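Putative lipoprotein (Bacteroides fragilis, PDB 3NQI) is of unknown function but, as a putative lipoprotein, is probably tethered to a membrane by a lipid, and takes up cadmium ions in the crystal. Local coordinates at residues Ala82-Thr87 against Lys192-Ser197; Val128-Lys133 against Thr186-Phe191; Ile217-Asn222 against Lys236-Glu241. All coordinates share one frame; numbering follows the deposited sequence.

Interaction 1. Residues Ala82-Thr87 against Lys192-Ser197; sequences ATAITT and KAYEIS
The N-H of Ala82 reaches across to the carbonyl of Ala193, Ala82 N lying 2.8 Å from Ala193 O, and this is the one direct hydrogen bond between the two segments. It sits where the parallel neighbours 78-87 and 186-195 part, and beyond it water takes over from strand-to-strand bonding. Water 1 donates to Ala82 O and accepts the N-H of Glu195, with Ala82 O at 2.7 Å from the water. Beside this bridge stands the ring of Tyr194. Its CG is anti to the carbonyl carbon (chi1 -60°), and the ring turns its CD2-CE2 edge to Thr83 O and Ala84 N. The methyl of Ala82 meets it obliquely and tightly, CB being 3.3 Å from Tyr194 CE2. The ring's hydroxyl hydrogen-bonds to Phe150 O, on the strand that flanks 78-87, so Tyr194 spans from its own strand to that third one. Lys192 CB also packs on the methyl of Ala82, 4.0 Å from its CB. Farther on, Ala84 CB lies 3.9 Å from Glu195 O, and water 2 accepts the Ala84 N-H at 2.9 Å from N while giving only a weak, 3.5 Å bond to Glu195 O.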
loop_
_atom_site.group_PDB
_atom_site.type_symbol
_atom_site.label_atom_id
_atom_site.label_comp_id
_atom_site.label_asym_id
_atom_site.label_seq_id
_atom_site.Cartn_x
_atom_site.Cartn_y
_atom_site.Cartn_z
ATOM N N ALA A 82 -0.661 0.332 -5.763
ATOM C CA ALA A 82 -0.805 1.771 -5.708
ATOM C C ALA A 82 0.405 2.492 -6.348
ATOM O O ALA A 82 1.450 1.899 -6.559
ATOM C CB ALA A 82 -1.053 2.236 -4.247
ATOM N N THR A 83 0.212 3.754 -6.750
ATOM C CA THR A 83 1.225 4.495 -7.468
ATOM C C THR A 83 2.234 5.255 -6.635
ATOM O O THR A 83 1.881 6.000 -5.730
ATOM C CB THR A 83 0.547 5.507 -8.353
ATOM O OG1 THR A 83 -0.345 4.759 -9.154
ATOM C CG2 THR A 83 1.543 6.276 -9.219
ATOM N N ALA A 84 3.503 5.039 -6.945
ATOM C CA ALA A 84 4.589 5.851 -6.364
ATOM C C ALA A 84 5.213 6.678 -7.481
ATOM O O ALA A 84 5.468 6.166 -8.559
ATOM C CB ALA A 84 5.606 4.959 -5.711
ATOM N N ILE A 85 5.397 7.960 -7.256
ATOM C CA ILE A 85 5.970 8.829 -8.246
ATOM C C ILE A 85 7.141 9.699 -7.725
ATOM O O ILE A 85 7.315 9.877 -6.502
ATOM C CB ILE A 85 4.915 9.731 -8.894
ATOM C CG1 ILE A 85 4.333 10.693 -7.899
ATOM C CG2 ILE A 85 3.764 8.932 -9.599
ATOM C CD1 ILE A 85 4.338 12.074 -8.446
ATOM N N THR A 86 7.957 10.217 -8.659
ATOM C CA THR A 86 8.941 11.218 -8.339
ATOM C C THR A 86 8.508 12.442 -9.094
ATOM O O THR A 86 7.978 12.335 -10.174
ATOM C CB THR A 86 10.343 10.843 -8.845
ATOM O OG1 THR A 86 10.261 10.529 -10.238
ATOM C CG2 THR A 86 10.866 9.620 -8.104
ATOM N N THR A 87 8.677 13.590 -8.488
ATOM C CA THR A 87 8.486 14.851 -9.179
ATOM C C THR A 87 9.465 15.806 -8.460
ATOM O O THR A 87 9.850 15.533 -7.348
ATOM C CB THR A 87 7.035 15.307 -9.098
ATOM O OG1 THR A 87 6.870 16.471 -9.900
ATOM C CG2 THR A 87 6.629 15.623 -7.626
ATOM N N LYS A 192 -2.049 -1.054 0.786
ATOM C CA LYS A 192 -1.645 -0.467 -0.523
ATOM C C LYS A 192 -0.159 -0.779 -0.703
ATOM O O LYS A 192 0.666 -0.479 0.167
ATOM C CB LYS A 192 -1.899 1.033 -0.524
ATOM C CG LYS A 192 -3.389 1.390 -0.383
ATOM C CD LYS A 192 -4.094 1.165 -1.770
ATOM C CE LYS A 192 -5.553 1.149 -1.692
ATOM N NZ LYS A 192 -6.031 0.690 -3.034
ATOM N N ALA A 193 0.160 -1.430 -1.814
ATOM C CA ALA A 193 1.520 -1.837 -2.122
ATOM C C ALA A 193 2.113 -0.958 -3.236
ATOM O O ALA A 193 1.437 -0.646 -4.248
ATOM C CB ALA A 193 1.562 -3.334 -2.514
ATOM N N TYR A 194 3.377 -0.559 -3.031
ATOM C CA TYR A 194 4.100 0.414 -3.864
ATOM C C TYR A 194 5.411 -0.139 -4.369
ATOM O O TYR A 194 6.339 -0.438 -3.590
ATOM C CB TYR A 194 4.429 1.712 -3.103
ATOM C CG TYR A 194 3.201 2.410 -2.601
ATOM C CD1 TYR A 194 2.603 2.041 -1.407
ATOM C CD2 TYR A 194 2.603 3.370 -3.346
ATOM C CE1 TYR A 194 1.422 2.632 -0.978
ATOM C CE2 TYR A 194 1.430 4.013 -2.915
ATOM C CZ TYR A 194 0.852 3.655 -1.765
ATOM O OH TYR A 194 -0.323 4.263 -1.382
ATOM N N GLU A 195 5.507 -0.231 -5.694
ATOM C CA GLU A 195 6.789 -0.579 -6.316
ATOM C C GLU A 195 7.649 0.681 -6.341
ATOM O O GLU A 195 7.322 1.655 -7.015
ATOM C CB GLU A 195 6.556 -1.121 -7.767
ATOM C CG GLU A 195 7.595 -2.132 -8.244
ATOM C CD GLU A 195 8.996 -1.542 -8.457
ATOM O OE1 GLU A 195 9.117 -0.325 -8.730
ATOM O OE2 GLU A 195 9.972 -2.304 -8.428
ATOM N N ILE A 196 8.774 0.664 -5.656
ATOM C CA ILE A 196 9.565 1.861 -5.439
ATOM C C ILE A 196 10.965 1.834 -6.129
ATOM O O ILE A 196 11.764 2.699 -5.867
ATOM C CB ILE A 196 9.715 2.193 -3.978
ATOM C CG1 ILE A 196 10.373 1.033 -3.219
ATOM C CG2 ILE A 196 8.324 2.576 -3.359
ATOM C CD1 ILE A 196 10.986 1.499 -1.902
ATOM N N SER A 197 11.195 0.912 -7.073
ATOM C CA SER A 197 12.503 0.816 -7.715
ATOM C C SER A 197 12.862 2.096 -8.452
ATOM O O SER A 197 14.015 2.539 -8.422
ATOM C CB SER A 197 12.558 -0.373 -8.667
ATOM O OG SER A 197 12.435 -1.566 -7.927
HETATM O O HOH W 1 3.379 0.311 -7.455
HETATM O O HOH W 2 4.406 2.807 -8.494
#

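Interaction 2. Residues Val128-Lys133 against Thr186-Phe191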
loop_
_atom_site.group_PDB
_atom_site.type_symbol
_atom_site.label_atom_id
_atom_site.label_comp_id
_atom_site.label_asym_id
_atom_site.label_seq_id
_atom_site.Cartn_x
_atom_site.Cartn_y
_atom_site.Cartn_z
ATOM N N VAL A 128 -3.711 1.166 5.343
ATOM C CA VAL A 128 -4.436 2.387 5.502
ATOM C C VAL A 128 -5.785 2.148 6.256
ATOM O O VAL A 128 -6.548 1.241 5.905
ATOM C CB VAL A 128 -4.672 3.130 4.141
ATOM C CG1 VAL A 128 -5.113 4.534 4.473
ATOM C CG2 VAL A 128 -3.395 3.152 3.343
ATOM N N LEU A 129 -6.008 2.904 7.334
ATOM C CA LEU A 129 -7.313 2.992 8.057
ATOM C C LEU A 129 -7.921 4.352 7.658
ATOM O O LEU A 129 -7.335 5.423 7.862
ATOM C CB LEU A 129 -7.140 2.813 9.559
ATOM C CG LEU A 129 -8.285 2.400 10.507
ATOM C CD1 LEU A 129 -8.895 1.066 10.126
ATOM C CD2 LEU A 129 -7.746 2.337 11.927
ATOM N N TYR A 130 -9.072 4.293 7.007
ATOM C CA TYR A 130 -9.670 5.484 6.460
ATOM C C TYR A 130 -11.207 5.460 6.458
ATOM O O TYR A 130 -11.814 4.487 6.854
ATOM C CB TYR A 130 -9.093 5.724 5.093
ATOM C CG TYR A 130 -9.380 4.700 4.023
ATOM C CD1 TYR A 130 -8.723 3.487 3.987
ATOM C CD2 TYR A 130 -10.286 4.968 3.002
ATOM C CE1 TYR A 130 -9.014 2.503 3.007
ATOM C CE2 TYR A 130 -10.555 4.017 1.995
ATOM C CZ TYR A 130 -9.903 2.805 1.991
ATOM O OH TYR A 130 -10.163 1.898 1.022
ATOM N N ARG A 131 -11.831 6.549 6.032
ATOM C CA ARG A 131 -13.281 6.685 6.142
ATOM C C ARG A 131 -13.920 6.714 4.775
ATOM O O ARG A 131 -13.498 7.484 3.925
ATOM C CB ARG A 131 -13.628 7.986 6.885
ATOM C CG ARG A 131 -13.348 7.941 8.399
ATOM C CD ARG A 131 -13.305 9.344 9.034
ATOM N NE ARG A 131 -12.003 9.902 8.760
ATOM C CZ ARG A 131 -11.016 10.047 9.636
ATOM N NH1 ARG A 131 -11.185 9.769 10.931
ATOM N NH2 ARG A 131 -9.846 10.500 9.183
ATOM N N VAL A 132 -14.945 5.891 4.568
ATOM C CA VAL A 132 -15.701 5.888 3.327
ATOM C C VAL A 132 -17.177 6.286 3.519
ATOM O O VAL A 132 -17.696 6.380 4.646
ATOM C CB VAL A 132 -15.580 4.510 2.621
ATOM C CG1 VAL A 132 -14.061 4.214 2.278
ATOM C CG2 VAL A 132 -16.169 3.374 3.453
ATOM N N LYS A 133 -17.859 6.522 2.396
ATOM C CA LYS A 133 -19.288 6.784 2.411
ATOM C C LYS A 133 -20.017 5.481 2.729
ATOM O O LYS A 133 -19.601 4.426 2.300
ATOM C CB LYS A 133 -19.718 7.300 1.054
ATOM C CG LYS A 133 -21.197 7.640 0.915
ATOM C CD LYS A 133 -21.461 8.236 -0.474
ATOM C CE LYS A 133 -22.912 8.651 -0.636
ATOM N NZ LYS A 133 -23.105 9.177 -1.994
ATOM N N THR A 186 -17.488 6.011 7.596
ATOM C CA THR A 186 -17.499 4.551 7.688
ATOM C C THR A 186 -16.061 4.006 7.688
ATOM O O THR A 186 -15.351 4.138 6.721
ATOM C CB THR A 186 -18.347 3.940 6.573
ATOM O OG1 THR A 186 -19.650 4.543 6.613
ATOM C CG2 THR A 186 -18.448 2.352 6.706
ATOM N N ARG A 187 -15.657 3.376 8.784
ATOM C CA ARG A 187 -14.298 2.900 8.906
ATOM C C ARG A 187 -14.022 1.731 7.952
ATOM O O ARG A 187 -14.829 0.802 7.856
ATOM C CB ARG A 187 -13.989 2.469 10.341
ATOM C CG ARG A 187 -12.520 2.116 10.545
ATOM C CD ARG A 187 -12.257 1.732 11.989
ATOM N NE ARG A 187 -12.984 0.534 12.338
ATOM C CZ ARG A 187 -13.360 0.177 13.567
ATOM N NH1 ARG A 187 -13.132 0.942 14.622
ATOM N NH2 ARG A 187 -14.020 -0.956 13.732
ATOM N N THR A 188 -12.894 1.820 7.243
ATOM C CA THR A 188 -12.428 0.842 6.252
ATOM C C THR A 188 -10.930 0.643 6.429
ATOM O O THR A 188 -10.236 1.616 6.741
ATOM C CB THR A 188 -12.625 1.401 4.835
ATOM O OG1 THR A 188 -13.984 1.776 4.696
ATOM C CG2 THR A 188 -12.246 0.388 3.726
ATOM N N SER A 189 -10.429 -0.571 6.182
ATOM C CA SER A 189 -8.994 -0.827 6.191
ATOM C C SER A 189 -8.602 -1.432 4.836
ATOM O O SER A 189 -9.389 -2.175 4.204
ATOM C CB SER A 189 -8.656 -1.741 7.367
ATOM O OG SER A 189 -9.421 -2.903 7.263
ATOM N N SER A 190 -7.441 -1.045 4.337
ATOM C CA SER A 190 -6.879 -1.617 3.117
ATOM C C SER A 190 -5.361 -1.621 3.168
ATOM O O SER A 190 -4.753 -0.690 3.703
ATOM C CB SER A 190 -7.266 -0.796 1.885
ATOM O OG SER A 190 -8.658 -0.585 1.742
ATOM N N PHE A 191 -4.734 -2.613 2.552
ATOM C CA PHE A 191 -3.299 -2.517 2.282
ATOM C C PHE A 191 -3.084 -1.890 0.908
ATOM O O PHE A 191 -3.874 -2.159 0.001
ATOM C CB PHE A 191 -2.659 -3.821 2.274
ATOM C CG PHE A 191 -2.549 -4.431 3.619
ATOM C CD1 PHE A 191 -1.626 -3.969 4.518
ATOM C CD2 PHE A 191 -3.336 -5.488 3.954
ATOM C CE1 PHE A 191 -1.507 -4.576 5.779
ATOM C CE2 PHE A 191 -3.241 -6.068 5.198
ATOM C CZ PHE A 191 -2.303 -5.619 6.092
#
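Thr188, Tyr130 and Thr186 bury more surface here than any other residue, and all three point to the same side of the strand pair as Val128, Val132 and Ser190. Tyr130 and Thr188 face each other as a hydrogen-bonded pair, with Tyr130 N to Thr188 O at 2.9 Å and the return bond, Thr188 N to Tyr130 O, equally long. The Tyr130 CG takes the crowded position between the backbone N and the carbonyl carbon (chi1 65°), and the ring reaches toward the side chains of Thr188 and Ser190. Thr188 CB sits over the ring centre in a CH-pi contact, 4.2 Å from the centroid and 12° off the normal, while its CG2 methyl leans toward the phenol end. At the ring's edge, the hydroxyl of Tyr130 bonds to that of Ser190, OH to OG 3.0 Å, and either may be the donor. Phe150 meets the same ring edge-to-face, and Leu145 of helix 138-145 also packs on it. Thr186 pairs with Val132 at the end of the ladder: Val132 N is 2.8 Å from Thr186 O, and Thr186 CB rests 3.8 Å from Val132 CG2. On the reverse face Leu129 CD1 lies 3.8 Å from Arg187 CG, and Arg131 NE bonds to Asn226 OD1. Hydrogen-bonded pairs at Val128-Ser190, Tyr130-Thr188 and Val132-Thr186 take turns with non-hydrogen-bonded ones at Leu129-Ser189 and Arg131-Arg187, and the N-to-C directions of the short segments 128-132 and 186-191 differ by 140°: a regular, twisted antiparallel beta ladder.

Interaction 3. Residues Ile217-Asn222 against Lys236-Glu241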
loop_
_atom_site.group_PDB
_atom_site.type_symbol
_atom_site.label_atom_id
_atom_site.label_comp_id
_atom_site.label_asym_id
_atom_site.label_seq_id
_atom_site.Cartn_x
_atom_site.Cartn_y
_atom_site.Cartn_z
ATOM N N ILE A 217 7.632 7.775 5.819
ATOM C CA ILE A 217 6.333 8.021 5.159
ATOM C C ILE A 217 5.641 9.127 5.960
ATOM O O ILE A 217 5.376 8.990 7.138
ATOM C CB ILE A 217 5.448 6.771 5.160
ATOM C CG1 ILE A 217 6.175 5.538 4.536
ATOM C CG2 ILE A 217 4.079 7.055 4.479
ATOM C CD1 ILE A 217 6.505 5.610 3.104
ATOM N N VAL A 218 5.334 10.219 5.294
ATOM C CA VAL A 218 4.767 11.386 5.927
ATOM C C VAL A 218 3.245 11.431 5.594
ATOM O O VAL A 218 2.880 11.614 4.413
ATOM C CB VAL A 218 5.431 12.698 5.428
ATOM C CG1 VAL A 218 4.862 13.902 6.258
ATOM C CG2 VAL A 218 6.983 12.678 5.584
ATOM N N ALA A 219 2.379 11.287 6.597
ATOM C CA ALA A 219 0.904 11.304 6.376
ATOM C C ALA A 219 0.182 12.428 7.147
ATOM O O ALA A 219 0.597 12.776 8.262
ATOM C CB ALA A 219 0.309 9.946 6.779
ATOM N N GLN A 220 -0.877 12.989 6.553
ATOM C CA GLN A 220 -1.855 13.838 7.274
ATOM C C GLN A 220 -2.984 12.953 7.777
ATOM O O GLN A 220 -3.684 12.264 6.989
ATOM C CB GLN A 220 -2.389 14.983 6.406
ATOM C CG GLN A 220 -1.335 15.952 6.031
ATOM C CD GLN A 220 -1.870 17.139 5.267
ATOM O OE1 GLN A 220 -2.149 18.214 5.841
ATOM N NE2 GLN A 220 -1.984 16.970 3.963
ATOM N N GLN A 221 -3.098 12.873 9.102
ATOM C CA GLN A 221 -4.091 12.008 9.680
ATOM C C GLN A 221 -4.928 12.711 10.711
ATOM O O GLN A 221 -4.530 13.727 11.269
ATOM C CB GLN A 221 -3.461 10.729 10.219
ATOM C CG GLN A 221 -2.715 10.844 11.422
ATOM C CD GLN A 221 -2.037 9.520 11.791
ATOM O OE1 GLN A 221 -1.377 8.901 10.958
ATOM N NE2 GLN A 221 -2.186 9.101 13.039
ATOM N N ASN A 222 -6.131 12.183 10.916
ATOM C CA ASN A 222 -7.099 12.807 11.841
ATOM C C ASN A 222 -7.896 11.657 12.440
ATOM O O ASN A 222 -8.581 10.919 11.715
ATOM C CB ASN A 222 -7.953 13.799 11.062
ATOM C CG ASN A 222 -9.061 14.498 11.909
ATOM O OD1 ASN A 222 -9.590 13.955 12.905
ATOM N ND2 ASN A 222 -9.408 15.716 11.491
ATOM N N LYS A 236 1.951 12.863 10.749
ATOM C CA LYS A 236 2.641 11.779 11.360
ATOM C C LYS A 236 3.646 11.121 10.376
ATOM O O LYS A 236 3.355 10.895 9.188
ATOM C CB LYS A 236 1.664 10.766 11.948
ATOM C CG LYS A 236 2.375 9.676 12.702
ATOM C CD LYS A 236 1.569 8.991 13.797
ATOM C CE LYS A 236 2.462 7.944 14.473
ATOM N NZ LYS A 236 1.730 6.943 15.306
ATOM N N VAL A 237 4.846 10.871 10.896
ATOM C CA VAL A 237 5.938 10.279 10.142
ATOM C C VAL A 237 6.106 8.816 10.576
ATOM O O VAL A 237 6.251 8.574 11.726
ATOM C CB VAL A 237 7.235 11.059 10.304
ATOM C CG1 VAL A 237 8.412 10.296 9.555
ATOM C CG2 VAL A 237 7.075 12.463 9.715
ATOM N N TYR A 238 6.001 7.851 9.657
ATOM C CA TYR A 238 6.188 6.415 10.002
ATOM C C TYR A 238 7.557 5.948 9.423
ATOM O O TYR A 238 7.937 6.354 8.350
ATOM C CB TYR A 238 5.064 5.588 9.376
ATOM C CG TYR A 238 3.676 5.878 9.922
ATOM C CD1 TYR A 238 2.928 6.980 9.479
ATOM C CD2 TYR A 238 3.109 5.049 10.863
ATOM C CE1 TYR A 238 1.642 7.234 9.977
ATOM C CE2 TYR A 238 1.823 5.273 11.332
ATOM C CZ TYR A 238 1.101 6.367 10.902
ATOM O OH TYR A 238 -0.193 6.548 11.391
ATOM N N GLU A 239 8.309 5.133 10.157
ATOM C CA GLU A 239 9.618 4.771 9.678
ATOM C C GLU A 239 9.672 3.329 9.191
ATOM O O GLU A 239 9.125 2.457 9.831
ATOM C CB GLU A 239 10.647 4.930 10.791
ATOM C CG GLU A 239 10.733 6.286 11.315
ATOM C CD GLU A 239 11.848 6.396 12.395
ATOM O OE1 GLU A 239 11.909 5.488 13.277
ATOM O OE2 GLU A 239 12.626 7.355 12.350
ATOM N N ILE A 240 10.378 3.112 8.084
ATOM C CA ILE A 240 10.705 1.754 7.601
ATOM C C ILE A 240 12.228 1.538 7.516
ATOM O O ILE A 240 12.918 2.176 6.716
ATOM C CB ILE A 240 10.070 1.533 6.215
ATOM C CG1 ILE A 240 8.558 1.767 6.259
ATOM C CG2 ILE A 240 10.402 0.094 5.662
ATOM C CD1 ILE A 240 7.884 1.843 4.827
ATOM N N GLU A 241 12.777 0.670 8.340
ATOM C CA GLU A 241 14.205 0.372 8.230
ATOM C C GLU A 241 14.425 -0.412 6.908
ATOM O O GLU A 241 13.755 -1.399 6.658
ATOM C CB GLU A 241 14.700 -0.369 9.486
ATOM C CG GLU A 241 14.453 0.399 10.826
ATOM C CD GLU A 241 15.088 1.822 10.903
ATOM O OE1 GLU A 241 16.233 2.003 10.418
ATOM O OE2 GLU A 241 14.429 2.755 11.459
#
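Gln221 and Tyr238 reach toward each other tip to tip, and the phenol donates a hydrogen bond to the amide oxygen: Tyr238 OH lies 2.7 Å from Gln221 OE1, in the carbonyl plane and on a lone pair. OE1 in turn lies in the plane of the ring, at its edge, though the amide as a whole is turned 37° from it. Gln221 gets there with CG wedged between its backbone N and carbonyl carbon (chi1 74°) and the chain extended beyond. The same phenol oxygen also bonds to Leu105 N, so both a donor and an acceptor hold it. Lys236 lays its aliphatic part across the glutamine at an oblique angle, CB 3.7 Å from Gln221 OE1. These groups ride on a beta hairpin with a long connecting loop, whose strands 214-221 and 234-241 are antiparallel neighbours. Within 217-222 and 236-241 four backbone bonds join the strands, the straightest from Ala219 N to Lys236 O at 2.8 Å. The Tyr238 ring turns its edge to the partner strand: Ile217 O lies in its plane, and the Ala219 methyl is 4.4 Å from CE1. Farther along this face Ile217 CG1 touches Ile240 CD1 at 4.1 Å. The opposite face carries Val218 and Val237, each with CG2 anti to its carbonyl carbon, and those two methyls meet at 4.1 Å.

How the interactions relate
Interactions 1 and 2 share strand 186-195, which pairs antiparallel with 123-132 along one part and parallel with 78-87 further on; Lys192 CG packs on Val128 CG2 where the two contacts adjoin. Interaction 3 lies on a separate strand pair, its centre about 17 Å from that of interaction 2, yet Arg131 NH2 reaches Asn222 O in a probable hydrogen bond. Interaction 3 is the most buried of the three, whereas the other two are partly exposed. Chemistry follows: interactions 2 and 3 are ladders of direct backbone bonds, each with a tyrosine hydroxyl in a side-chain bond, but interaction 1, the smallest, has one direct bond, supplemented by water and by alanine methyls packed on a tyrosine ring.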